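Local coordinates for arsenite methyltransferase (Chlamydomonas reinhardtii, PDB 5EVJ), which probably methylates trivalent arsenic with S-adenosylmethionine as methyl donor, giving mono-, di- and trimethylated arsenicals, at residues 119-124 with 145-150; 149-154 with 173-178. The protein carries 15 engineered substitutions. All blocks are in the same frame, centred on the assembly; numbering follows the deposited sequence.

Contact 1. Residues 119-124 with 145-150; sequences AQLEVA and FIQGEI
With CG of Phe145 set anti to its own carbonyl carbon (chi1 -67°), the benzyl group leaves the edge strand 143-147, one of the two outer strands of the Rossmann-like methyltransferase sheet, and turns one face to Ala124 of helix 118-126. The methyl CB of Ala124 sits over the middle of the ring, 3.5 Å from its centroid and 7° off the normal, a CH-pi contact over the face. All six ring carbons are therefore at similar range from that methyl. Ala124 O, whose hydrogen bond goes to Tyr99 OH, stands above the ring plane but outside the ring outline, 3.6 Å from Phe145 CE2. The ring also touches Ala98 and Tyr99, so it meets two helices, 118-126 and 96-104.

One turn earlier Leu121 meets mainly the strand backbone. Its first torsion lies away from a staggered value and carries CD1 over the peptide that joins Ile146 to Gln147. The other methyl faces the aliphatic start of Gln147, CD2 lying 4.3 Å from Gln147 CB. No hydrogen bond joins helix and strand; the contact rests on apolar packing. Their local axes run nearly antiparallel, at 165°, and approach to 8.7 Å, as expected for the beta-alpha-beta crossover from strand 110-115 through helix 118-126 to the parallel strand 143-147, a connection that also holds helix 128-135. Ile146 meanwhile pairs by its backbone with Gly113 and Asp115 of the neighbouring strand, and on the helix side Leu121 CD1 rests 3.5 Å from Ile146 O.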
loop_
_atom_site.group_PDB
_atom_site.type_symbol
_atom_site.label_atom_id
_atom_site.label_comp_id
_atom_site.label_asym_id
_atom_site.label_seq_id
_atom_site.Cartn_x
_atom_site.Cartn_y
_atom_site.Cartn_z
ATOM N N ALA A 119 16.090 18.383 -4.229
ATOM C CA ALA A 119 17.284 17.578 -4.063
ATOM C C ALA A 119 17.018 16.077 -4.263
ATOM O O ALA A 119 17.745 15.407 -5.013
ATOM C CB ALA A 119 17.904 17.832 -2.686
ATOM N N GLN A 120 15.992 15.560 -3.580
ATOM C CA GLN A 120 15.591 14.168 -3.720
ATOM C C GLN A 120 15.058 13.854 -5.155
ATOM O O GLN A 120 15.472 12.854 -5.776
ATOM C CB GLN A 120 14.596 13.788 -2.602
ATOM C CG GLN A 120 15.202 13.679 -1.195
ATOM C CD GLN A 120 16.129 12.472 -1.098
ATOM O OE1 GLN A 120 17.324 12.551 -1.442
ATOM N NE2 GLN A 120 15.577 11.331 -0.652
ATOM N N LEU A 121 14.199 14.726 -5.693
ATOM C CA LEU A 121 13.728 14.614 -7.084
ATOM C C LEU A 121 14.859 14.342 -8.086
ATOM O O LEU A 121 14.868 13.330 -8.825
ATOM C CB LEU A 121 13.062 15.912 -7.475
ATOM C CG LEU A 121 11.902 15.925 -8.446
ATOM C CD1 LEU A 121 10.625 15.602 -7.649
ATOM C CD2 LEU A 121 11.853 17.294 -9.160
ATOM N N GLU A 122 15.813 15.265 -8.100
ATOM C CA GLU A 122 16.875 15.322 -9.095
ATOM C C GLU A 122 17.722 14.050 -9.062
ATOM O O GLU A 122 18.204 13.614 -10.126
ATOM C CB GLU A 122 17.723 16.611 -8.914
ATOM C CG GLU A 122 18.600 16.971 -10.119
ATOM C CD GLU A 122 17.830 17.013 -11.446
ATOM O OE1 GLU A 122 16.723 17.622 -11.511
ATOM O OE2 GLU A 122 18.335 16.435 -12.433
ATOM N N VAL A 123 17.875 13.429 -7.878
ATOM C CA VAL A 123 18.484 12.088 -7.849
ATOM C C VAL A 123 17.631 11.028 -8.600
ATOM O O VAL A 123 18.154 10.219 -9.383
ATOM C CB VAL A 123 18.820 11.587 -6.427
ATOM C CG1 VAL A 123 19.372 10.144 -6.492
ATOM C CG2 VAL A 123 19.820 12.539 -5.733
ATOM N N ALA A 124 16.319 11.034 -8.362
ATOM C CA ALA A 124 15.439 10.063 -9.007
ATOM C C ALA A 124 15.470 10.262 -10.516
ATOM O O ALA A 124 15.584 9.271 -11.244
ATOM C CB ALA A 124 14.014 10.172 -8.486
ATOM N N PHE A 145 8.848 11.746 -12.480
ATOM C CA PHE A 145 8.927 12.286 -11.148
ATOM C C PHE A 145 8.461 13.706 -11.169
ATOM O O PHE A 145 8.904 14.458 -11.982
ATOM C CB PHE A 145 10.358 12.210 -10.707
ATOM C CG PHE A 145 10.824 10.804 -10.544
ATOM C CD1 PHE A 145 10.405 10.040 -9.422
ATOM C CD2 PHE A 145 11.611 10.217 -11.503
ATOM C CE1 PHE A 145 10.800 8.726 -9.291
ATOM C CE2 PHE A 145 12.023 8.903 -11.377
ATOM C CZ PHE A 145 11.642 8.160 -10.257
ATOM N N ILE A 146 7.527 14.075 -10.298
ATOM C CA ILE A 146 7.120 15.472 -10.232
ATOM C C ILE A 146 7.219 15.996 -8.815
ATOM O O ILE A 146 7.183 15.228 -7.846
ATOM C CB ILE A 146 5.714 15.720 -10.829
ATOM C CG1 ILE A 146 4.623 15.097 -9.983
ATOM C CG2 ILE A 146 5.606 15.132 -12.233
ATOM C CD1 ILE A 146 3.464 14.655 -10.838
ATOM N N GLN A 147 7.309 17.317 -8.713
ATOM C CA GLN A 147 7.464 17.998 -7.459
ATOM C C GLN A 147 6.114 18.373 -6.903
ATOM O O GLN A 147 5.319 19.037 -7.568
ATOM C CB GLN A 147 8.313 19.261 -7.652
ATOM C CG GLN A 147 8.439 20.150 -6.416
ATOM C CD GLN A 147 9.901 20.452 -6.050
ATOM O OE1 GLN A 147 10.297 20.268 -4.900
ATOM N NE2 GLN A 147 10.711 20.908 -7.031
ATOM N N GLY A 148 5.874 18.050 -5.634
ATOM C CA GLY A 148 4.517 18.278 -5.118
ATOM C C GLY A 148 4.320 18.004 -3.671
ATOM O O GLY A 148 5.208 17.532 -2.997
ATOM N N GLU A 149 3.129 18.313 -3.189
ATOM C CA GLU A 149 2.745 17.886 -1.881
ATOM C C GLU A 149 1.774 16.725 -1.937
ATOM O O GLU A 149 0.682 16.808 -2.537
ATOM C CB GLU A 149 2.092 19.006 -1.133
ATOM C CG GLU A 149 3.044 20.104 -0.677
ATOM C CD GLU A 149 2.244 21.337 -0.277
ATOM O OE1 GLU A 149 1.466 21.861 -1.121
ATOM O OE2 GLU A 149 2.357 21.759 0.892
ATOM N N ILE A 150 2.133 15.668 -1.216
ATOM C CA ILE A 150 1.263 14.496 -1.199
ATOM C C ILE A 150 -0.160 14.792 -0.807
ATOM O O ILE A 150 -1.040 14.069 -1.277
ATOM C CB ILE A 150 1.875 13.275 -0.520
ATOM C CG1 ILE A 150 2.178 13.547 0.958
ATOM C CG2 ILE A 150 3.137 12.794 -1.276
ATOM C CD1 ILE A 150 2.795 12.317 1.566
#

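Contact 2. Residues 149-154 with 173-178; sequences EIEYLD and NLSPDK
An ST turn just before helix 178-188 forms one side of this contact between two loops of the methyltransferase domain: Ser175 OG accepts a hydrogen bond from Asp177 N at 2.7 Å. The same hydroxyl donates to Glu151 OE2 at 2.8 Å, so it links the turn to the facing loop while receiving the backbone N-H. Glu151 uses the anti lone pair of OE2, the one directed away from OE1. Its chain folds back at chi2 (65°), which swings the carboxylate round to the serine. CG of Glu151 meets Asp177 CB at 3.9 Å, the two side chains crossing at a slant. Pro176 crosses the glutamate at about a right angle, its CD 3.3 Å from Glu151 OE2, so the accepting oxygen is flanked by the proline ring as well as the hydroxyl. Replacing Glu151 by an alanine would probably leave the Ser175 hydroxyl without its acceptor across the contact and open a gap beside Pro176 and Asp177 CB.

Asp177 holds the N-cap position of the helix, where its OD1 accepts a weak hydrogen bond from Arg180 N. Arg180 also ties the helix to the loop 149-154, through a hydrogen bond to Glu151 O and a salt bridge to Asp154. One water also bridges the loops: it donates to Asp177 OD2 at 2.6 Å and is hydrogen-bonded to Tyr152 OH at 2.9 Å.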
loop_
_atom_site.group_PDB
_atom_site.type_symbol
_atom_site.label_atom_id
_atom_site.label_comp_id
_atom_site.label_asym_id
_atom_site.label_seq_id
_atom_site.Cartn_x
_atom_site.Cartn_y
_atom_site.Cartn_z
ATOM N N GLU A 149 3.129 18.313 -3.189
ATOM C CA GLU A 149 2.745 17.886 -1.881
ATOM C C GLU A 149 1.774 16.725 -1.937
ATOM O O GLU A 149 0.682 16.808 -2.537
ATOM C CB GLU A 149 2.092 19.006 -1.133
ATOM C CG GLU A 149 3.044 20.104 -0.677
ATOM C CD GLU A 149 2.244 21.337 -0.277
ATOM O OE1 GLU A 149 1.466 21.861 -1.121
ATOM O OE2 GLU A 149 2.357 21.759 0.892
ATOM N N ILE A 150 2.133 15.668 -1.216
ATOM C CA ILE A 150 1.263 14.496 -1.199
ATOM C C ILE A 150 -0.160 14.792 -0.807
ATOM O O ILE A 150 -1.040 14.069 -1.277
ATOM C CB ILE A 150 1.875 13.275 -0.520
ATOM C CG1 ILE A 150 2.178 13.547 0.958
ATOM C CG2 ILE A 150 3.137 12.794 -1.276
ATOM C CD1 ILE A 150 2.795 12.317 1.566
ATOM N N GLU A 151 -0.408 15.924 -0.107
ATOM C CA GLU A 151 -1.791 16.364 0.272
ATOM C C GLU A 151 -2.580 16.940 -0.869
ATOM O O GLU A 151 -3.793 17.158 -0.720
ATOM C CB GLU A 151 -1.788 17.453 1.378
ATOM C CG GLU A 151 -1.145 17.039 2.736
ATOM C CD GLU A 151 0.338 16.744 2.642
ATOM O OE1 GLU A 151 0.989 17.170 1.668
ATOM O OE2 GLU A 151 0.902 16.094 3.548
ATOM N N TYR A 152 -1.911 17.257 -1.990
ATOM C CA TYR A 152 -2.526 18.101 -3.059
ATOM C C TYR A 152 -2.307 17.539 -4.452
ATOM O O TYR A 152 -1.895 18.237 -5.384
ATOM C CB TYR A 152 -2.088 19.590 -2.967
ATOM C CG TYR A 152 -2.738 20.296 -1.784
ATOM C CD1 TYR A 152 -4.069 20.772 -1.883
ATOM C CD2 TYR A 152 -2.068 20.437 -0.595
ATOM C CE1 TYR A 152 -4.697 21.336 -0.795
ATOM C CE2 TYR A 152 -2.663 21.047 0.518
ATOM C CZ TYR A 152 -3.979 21.482 0.412
ATOM O OH TYR A 152 -4.618 22.094 1.490
ATOM N N LEU A 153 -2.658 16.274 -4.622
ATOM C CA LEU A 153 -2.440 15.652 -5.899
ATOM C C LEU A 153 -3.116 16.437 -6.989
ATOM O O LEU A 153 -2.640 16.414 -8.106
ATOM C CB LEU A 153 -2.913 14.203 -5.867
ATOM C CG LEU A 153 -2.220 13.345 -4.794
ATOM C CD1 LEU A 153 -2.579 11.883 -4.956
ATOM C CD2 LEU A 153 -0.721 13.522 -4.816
ATOM N N ASP A 154 -4.242 17.093 -6.690
ATOM C CA ASP A 154 -4.952 17.975 -7.680
ATOM C C ASP A 154 -3.985 19.117 -8.094
ATOM O O ASP A 154 -3.819 19.411 -9.259
ATOM C CB ASP A 154 -6.256 18.580 -7.080
ATOM C CG ASP A 154 -6.071 18.982 -5.597
ATOM O OD1 ASP A 154 -4.980 18.814 -5.045
ATOM O OD2 ASP A 154 -6.994 19.383 -4.933
ATOM N N ASN A 173 2.738 9.568 8.141
ATOM C CA ASN A 173 2.691 10.089 9.515
ATOM C C ASN A 173 3.195 11.497 9.604
ATOM O O ASN A 173 2.996 12.161 10.615
ATOM C CB ASN A 173 3.489 9.227 10.509
ATOM C CG ASN A 173 2.895 7.814 10.711
ATOM O OD1 ASN A 173 3.478 7.008 11.437
ATOM N ND2 ASN A 173 1.746 7.506 10.063
ATOM N N LEU A 174 3.879 11.957 8.569
ATOM C CA LEU A 174 4.456 13.293 8.614
ATOM C C LEU A 174 3.540 14.274 7.955
ATOM O O LEU A 174 3.707 15.471 8.100
ATOM C CB LEU A 174 5.848 13.323 7.988
ATOM C CG LEU A 174 6.843 12.390 8.669
ATOM C CD1 LEU A 174 6.510 10.986 8.218
ATOM C CD2 LEU A 174 8.261 12.731 8.257
ATOM N N SER A 175 2.547 13.788 7.239
ATOM C CA SER A 175 1.575 14.690 6.674
ATOM C C SER A 175 0.966 15.606 7.749
ATOM O O SER A 175 0.616 15.149 8.826
ATOM C CB SER A 175 0.459 13.940 5.969
ATOM O OG SER A 175 -0.560 14.861 5.553
ATOM N N PRO A 176 0.811 16.908 7.421
ATOM C CA PRO A 176 -0.003 17.827 8.212
ATOM C C PRO A 176 -1.503 17.656 7.959
ATOM O O PRO A 176 -2.318 18.324 8.622
ATOM C CB PRO A 176 0.430 19.212 7.691
ATOM C CG PRO A 176 0.877 18.948 6.272
ATOM C CD PRO A 176 1.593 17.630 6.379
ATOM N N ASP A 177 -1.867 16.800 6.996
ATOM C CA ASP A 177 -3.285 16.594 6.660
ATOM C C ASP A 177 -3.475 15.168 6.136
ATOM O O ASP A 177 -3.844 14.975 4.999
ATOM C CB ASP A 177 -3.749 17.643 5.638
ATOM C CG ASP A 177 -5.268 17.744 5.565
ATOM O OD1 ASP A 177 -5.931 16.859 6.149
ATOM O OD2 ASP A 177 -5.820 18.712 4.955
ATOM N N LYS A 178 -3.169 14.170 6.956
ATOM C CA LYS A 178 -3.498 12.777 6.654
ATOM C C LYS A 178 -4.793 12.544 5.870
ATOM O O LYS A 178 -4.775 11.844 4.884
ATOM C CB LYS A 178 -3.538 11.981 7.913
ATOM C CG LYS A 178 -2.241 11.291 8.152
ATOM C CD LYS A 178 -2.194 10.812 9.567
ATOM C CE LYS A 178 -1.040 9.871 9.713
ATOM N NZ LYS A 178 -1.209 9.300 11.071
HETATM O O HOH W 1 -4.269 20.582 3.924
#

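Overall arrangement
Contacts 1 and 2 follow one another along the chain, their centres about 14 Å apart, and share Glu149 and Ile150. Both lie within the methyltransferase domain and on the same side of the chain's centre. Contact 1 packs helix 118-126 against the edge strand 143-147; the chain then leaves this edge through the loop 149-154, where contact 2 joins it to the turn after strand 163-169. Within the sheet, strands 143-147 and 163-169 are parallel but separated by 110-115 and 86-90. Residues 145-154 thus join the edge strand to the N-terminal end of helix 178-188, tying two parts of one Rossmann-type domain through a single run of chain.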